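Side-chain contacts in putative angiotensinogen (Lampetra fluviatilis, PDB 5INW), which binds heparin, which promotes its inhibition of thrombin through a template mechanism, as a member of the serpin family: residues R80-V85 with A155-A160; N86-R91 with D133-F138. The protein carries 1 engineered substitution. All blocks are in the same frame, centred on the assembly; numbering follows the deposited sequence.

Contact 1 (R80-V85 with A155-A160); sequences RIASAV and ARLNGA
Ala82 and Leu157 are the residues whose backbones come nearest here, CA to CA 7.3 Å, and both lie within continuous helix: 80-85 belongs to helix 77-96 and 155-160 to helix 150-161. No hydrogen bond joins the two segments, so apolar packing carries the contact. Of the 136 Å² buried between them, Leu157 supplies 74 Å², which makes it the main apolar contributor from helix 150-161. Its CG is trans to the backbone N (chi1 180°), which carries the forked end, rather than CB, out to Ala82. Both methyls of Leu157 border Ala82 CB, CD1 at 4.1 Å and CD2 at 4.2 Å, and CD2 of Leu157 also rests against the main chain, 4.0 Å from Ala82 CA. Nearer the root of the same side chain, Ile81 packs with its CG2 branch, which meets Leu157 CB at 4.2 Å. All three touching residues are buried, as befits a hydrophobic helix-helix packing between helix 77-96 and helix 150-161 of the serpin fold. Around this seam, Leu157 also packs on Leu111 of helix 110-122, and Ile81 on Phe154, one turn before Leu157 on its own helix. The separate C-terminal peptide chain closes in as well, its Ala23 against Ala82 and its Thr21 against Leu157.

Contact 2 (N86-R91 with D133-F138); sequences NGLGFR and DTALGF
Leu88 and Leu136 mark the closest backbone approach, CA to CA 6.6 Å, where the interior of helix 77-96 passes the C-terminal end of helix 126-136. A polar bond from Arg91 and an apolar contact through Leu88 converge on this helix end. NH2 of Arg91 donates to the backbone O of Ala135 at 3.1 Å, with a nearly straight N-H...O angle of 169°. The acceptor lies only 2° out of the guanidinium plane, and NH2 itself sits in the carbonyl plane, on a lone pair, at a C=O...N angle of 111°. The arginine therefore meets the oxygen with the edge of its flat group. Bends at chi2 and chi3 fold the chain back over its own helix, so that one guanidinium face has Leu88 CA 3.8 Å above it, offset toward the rim. Carbonyls in the last turn of a helix lack a following helical N-H, so that of Ala135 is probably available to the arginine, and the positive charge would probably interact favourably with the helix dipole there. Leu88 spreads over the same end: CD1 lies 3.9 Å from Ala135 O and 4.4 Å from Ala135 CB, whereas CD2 of Leu88 meets CD2 of Leu136 at 4.3 Å. Leu136 turns its CB away from helix 77-96, but its CD2 swings back to make this contact. Just beyond, Gly137 is the first residue to leave helical phi/psi, with positive phi. Two further helices border the contact: Met367 of helix 361-369 touches both Leu88 and Arg91, and helix 110-122 brings Ala114 to Leu88 and Thr121 to Leu136.

Overall arrangement
Helix 77-96 is common to both contacts, using consecutive six-residue segments: 80-85 packs on helix 150-161 in contact 1, and 86-91 on helix 126-136 in contact 2. Their centres lie 12 Å apart, and Ala84 CB touches Leu136 O at 3.7 Å, so they adjoin directly. In chain order the segments run 80-85, 86-91, 133-138, 155-160, placing contact 2 between the two halves of contact 1. Helix 110-122 borders both. Together they show how the first helix of the serpin fold is held against later helices, while Ala82 and Leu157 of contact 1, and Asn86 on segment 86-91, also meet the separate C-terminal peptide chain of this loop-cleaved form.

Contact 1 (R80-V85 with A155-A160)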
loop_
_atom_site.group_PDB
_atom_site.type_symbol
_atom_site.label_atom_id
_atom_site.label_comp_id
_atom_site.label_asym_id
_atom_site.label_seq_id
_atom_site.Cartn_x
_atom_site.Cartn_y
_atom_site.Cartn_z
ATOM N N ARG A 80 -6.548 11.390 12.152
ATOM C CA ARG A 80 -6.733 10.244 13.059
ATOM C C ARG A 80 -6.928 8.932 12.329
ATOM O O ARG A 80 -6.313 7.925 12.686
ATOM C CB ARG A 80 -7.900 10.453 14.037
ATOM C CG ARG A 80 -7.629 11.525 15.119
ATOM C CD ARG A 80 -8.672 11.564 16.258
ATOM N NE ARG A 80 -8.911 12.920 16.770
ATOM C CZ ARG A 80 -9.981 13.699 16.528
ATOM N NH1 ARG A 80 -11.008 13.313 15.761
ATOM N NH2 ARG A 80 -10.033 14.921 17.074
ATOM N N ILE A 81 -7.787 8.938 11.324
ATOM C CA ILE A 81 -8.023 7.737 10.507
ATOM C C ILE A 81 -6.808 7.387 9.620
ATOM O O ILE A 81 -6.515 6.209 9.409
ATOM C CB ILE A 81 -9.356 7.819 9.719
ATOM C CG1 ILE A 81 -9.605 6.571 8.845
ATOM C CG2 ILE A 81 -9.400 9.057 8.855
ATOM C CD1 ILE A 81 -9.703 5.251 9.609
ATOM N N ALA A 82 -6.079 8.400 9.156
ATOM C CA ALA A 82 -4.846 8.187 8.417
ATOM C C ALA A 82 -3.803 7.462 9.279
ATOM O O ALA A 82 -3.093 6.578 8.806
ATOM C CB ALA A 82 -4.303 9.519 7.903
ATOM N N SER A 83 -3.731 7.814 10.561
ATOM C CA SER A 83 -2.767 7.163 11.503
ATOM C C SER A 83 -3.204 5.786 11.943
ATOM O O SER A 83 -2.359 4.993 12.284
ATOM C CB SER A 83 -2.535 8.006 12.746
ATOM O OG SER A 83 -3.783 8.487 13.197
ATOM N N ALA A 84 -4.515 5.530 11.939
ATOM C CA ALA A 84 -5.047 4.203 12.142
ATOM C C ALA A 84 -4.608 3.315 11.035
ATOM O O ALA A 84 -4.174 2.201 11.281
ATOM C CB ALA A 84 -6.571 4.208 12.204
ATOM N N VAL A 85 -4.753 3.817 9.814
ATOM C CA VAL A 85 -4.414 3.081 8.603
ATOM C C VAL A 85 -2.929 2.908 8.563
ATOM O O VAL A 85 -2.457 1.836 8.252
ATOM C CB VAL A 85 -4.936 3.791 7.333
ATOM C CG1 VAL A 85 -4.330 3.236 6.074
ATOM C CG2 VAL A 85 -6.441 3.633 7.251
ATOM N N ALA A 155 -14.014 7.174 4.156
ATOM C CA ALA A 155 -14.407 7.659 2.842
ATOM C C ALA A 155 -14.039 9.136 2.675
ATOM O O ALA A 155 -13.744 9.566 1.553
ATOM C CB ALA A 155 -15.906 7.435 2.586
ATOM N N ARG A 156 -14.067 9.917 3.758
ATOM C CA ARG A 156 -13.651 11.320 3.658
ATOM C C ARG A 156 -12.173 11.448 3.332
ATOM O O ARG A 156 -11.803 12.247 2.452
ATOM C CB ARG A 156 -13.956 12.140 4.912
ATOM C CG ARG A 156 -13.844 13.665 4.661
ATOM C CD ARG A 156 -14.718 14.477 5.592
ATOM N NE ARG A 156 -15.988 13.752 5.767
ATOM C CZ ARG A 156 -16.856 13.938 6.767
ATOM N NH1 ARG A 156 -16.687 14.920 7.660
ATOM N NH2 ARG A 156 -17.942 13.172 6.833
ATOM N N LEU A 157 -11.343 10.683 4.054
ATOM C CA LEU A 157 -9.896 10.569 3.770
ATOM C C LEU A 157 -9.659 10.234 2.299
ATOM O O LEU A 157 -8.979 10.970 1.624
ATOM C CB LEU A 157 -9.221 9.490 4.650
ATOM C CG LEU A 157 -7.702 9.254 4.458
ATOM C CD1 LEU A 157 -6.938 10.501 4.864
ATOM C CD2 LEU A 157 -7.148 8.035 5.197
ATOM N N ASN A 158 -10.249 9.151 1.801
ATOM C CA ASN A 158 -10.058 8.787 0.400
ATOM C C ASN A 158 -10.512 9.875 -0.577
ATOM O O ASN A 158 -9.818 10.181 -1.536
ATOM C CB ASN A 158 -10.655 7.423 0.109
ATOM C CG ASN A 158 -9.848 6.313 0.772
ATOM O OD1 ASN A 158 -8.615 6.383 0.833
ATOM N ND2 ASN A 158 -10.531 5.279 1.257
ATOM N N GLY A 159 -11.618 10.532 -0.280
ATOM C CA GLY A 159 -11.991 11.705 -1.035
ATOM C C GLY A 159 -10.918 12.789 -1.029
ATOM O O GLY A 159 -10.677 13.425 -2.049
ATOM N N ALA A 160 -10.326 13.049 0.134
ATOM C CA ALA A 160 -9.266 14.073 0.278
ATOM C C ALA A 160 -7.981 13.693 -0.482
ATOM O O ALA A 160 -7.382 14.557 -1.124
ATOM C CB ALA A 160 -8.959 14.355 1.746
#

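Contact 2 (N86-R91 with D133-F138)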
loop_
_atom_site.group_PDB
_atom_site.type_symbol
_atom_site.label_atom_id
_atom_site.label_comp_id
_atom_site.label_asym_id
_atom_site.label_seq_id
_atom_site.Cartn_x
_atom_site.Cartn_y
_atom_site.Cartn_z
ATOM N N ASN A 86 -2.188 3.949 8.899
ATOM C CA ASN A 86 -0.742 3.819 9.008
ATOM C C ASN A 86 -0.387 2.797 10.057
ATOM O O ASN A 86 0.484 1.963 9.823
ATOM C CB ASN A 86 -0.092 5.149 9.348
ATOM C CG ASN A 86 -0.195 6.123 8.224
ATOM O OD1 ASN A 86 -0.615 5.796 7.098
ATOM N ND2 ASN A 86 0.157 7.329 8.508
ATOM N N GLY A 87 -1.077 2.857 11.195
ATOM C CA GLY A 87 -0.897 1.902 12.270
ATOM C C GLY A 87 -1.025 0.468 11.794
ATOM O O GLY A 87 -0.152 -0.339 12.046
ATOM N N LEU A 88 -2.120 0.185 11.080
ATOM C CA LEU A 88 -2.323 -1.080 10.388
ATOM C C LEU A 88 -1.135 -1.413 9.463
ATOM O O LEU A 88 -0.673 -2.534 9.466
ATOM C CB LEU A 88 -3.585 -1.016 9.523
ATOM C CG LEU A 88 -3.969 -2.292 8.778
ATOM C CD1 LEU A 88 -4.718 -3.185 9.745
ATOM C CD2 LEU A 88 -4.834 -2.020 7.572
ATOM N N GLY A 89 -0.674 -0.437 8.674
ATOM C CA GLY A 89 0.407 -0.638 7.735
ATOM C C GLY A 89 1.671 -1.077 8.433
ATOM O O GLY A 89 2.315 -2.049 8.038
ATOM N N PHE A 90 2.035 -0.337 9.486
ATOM C CA PHE A 90 3.295 -0.576 10.194
ATOM C C PHE A 90 3.257 -1.952 10.901
ATOM O O PHE A 90 4.153 -2.777 10.767
ATOM C CB PHE A 90 3.559 0.560 11.157
ATOM C CG PHE A 90 3.913 1.874 10.499
ATOM C CD1 PHE A 90 4.888 1.966 9.493
ATOM C CD2 PHE A 90 3.305 3.068 10.931
ATOM C CE1 PHE A 90 5.231 3.222 8.920
ATOM C CE2 PHE A 90 3.623 4.303 10.347
ATOM C CZ PHE A 90 4.578 4.385 9.341
ATOM N N ARG A 91 2.163 -2.215 11.586
ATOM C CA ARG A 91 1.938 -3.523 12.143
ATOM C C ARG A 91 2.105 -4.601 11.072
ATOM O O ARG A 91 2.704 -5.644 11.324
ATOM C CB ARG A 91 0.573 -3.588 12.851
ATOM C CG ARG A 91 0.651 -3.088 14.298
ATOM C CD ARG A 91 -0.614 -2.412 14.819
ATOM N NE ARG A 91 -1.833 -3.142 14.431
ATOM C CZ ARG A 91 -3.014 -2.596 14.089
ATOM N NH1 ARG A 91 -3.216 -1.268 14.099
ATOM N NH2 ARG A 91 -4.015 -3.402 13.719
ATOM N N ASP A 133 -12.761 -4.630 13.453
ATOM C CA ASP A 133 -12.855 -3.268 14.029
ATOM C C ASP A 133 -11.622 -2.941 14.842
ATOM O O ASP A 133 -11.054 -1.863 14.697
ATOM C CB ASP A 133 -14.049 -3.098 14.984
ATOM C CG ASP A 133 -15.426 -3.204 14.301
ATOM O OD1 ASP A 133 -15.575 -2.836 13.132
ATOM O OD2 ASP A 133 -16.390 -3.615 14.983
ATOM N N THR A 134 -11.180 -3.864 15.704
ATOM C CA THR A 134 -9.980 -3.573 16.515
ATOM C C THR A 134 -8.749 -3.378 15.583
ATOM O O THR A 134 -8.040 -2.392 15.708
ATOM C CB THR A 134 -9.786 -4.512 17.732
ATOM O OG1 THR A 134 -9.727 -5.869 17.305
ATOM C CG2 THR A 134 -10.941 -4.346 18.710
ATOM N N ALA A 135 -8.553 -4.221 14.588
ATOM C CA ALA A 135 -7.449 -3.964 13.701
ATOM C C ALA A 135 -7.538 -2.591 12.978
ATOM O O ALA A 135 -6.539 -1.874 12.887
ATOM C CB ALA A 135 -7.276 -5.104 12.729
ATOM N N LEU A 136 -8.699 -2.218 12.469
ATOM C CA LEU A 136 -8.820 -0.967 11.684
ATOM C C LEU A 136 -8.984 0.352 12.479
ATOM O O LEU A 136 -9.013 1.425 11.861
ATOM C CB LEU A 136 -10.017 -1.051 10.723
ATOM C CG LEU A 136 -10.121 -2.144 9.656
ATOM C CD1 LEU A 136 -11.433 -2.008 8.879
ATOM C CD2 LEU A 136 -8.950 -2.104 8.702
ATOM N N GLY A 137 -9.154 0.298 13.804
ATOM C CA GLY A 137 -9.276 1.515 14.615
ATOM C C GLY A 137 -10.424 2.483 14.317
ATOM O O GLY A 137 -11.435 2.140 13.695
ATOM N N PHE A 138 -10.232 3.715 14.774
ATOM C CA PHE A 138 -11.309 4.694 14.891
ATOM C C PHE A 138 -11.145 5.898 13.947
ATOM O O PHE A 138 -12.134 6.491 13.493
ATOM C CB PHE A 138 -11.492 5.139 16.374
ATOM C CG PHE A 138 -10.228 5.657 17.061
ATOM C CD1 PHE A 138 -9.612 6.862 16.646
ATOM C CD2 PHE A 138 -9.697 4.964 18.166
ATOM C CE1 PHE A 138 -8.488 7.333 17.291
ATOM C CE2 PHE A 138 -8.578 5.440 18.810
ATOM C CZ PHE A 138 -7.971 6.621 18.372
#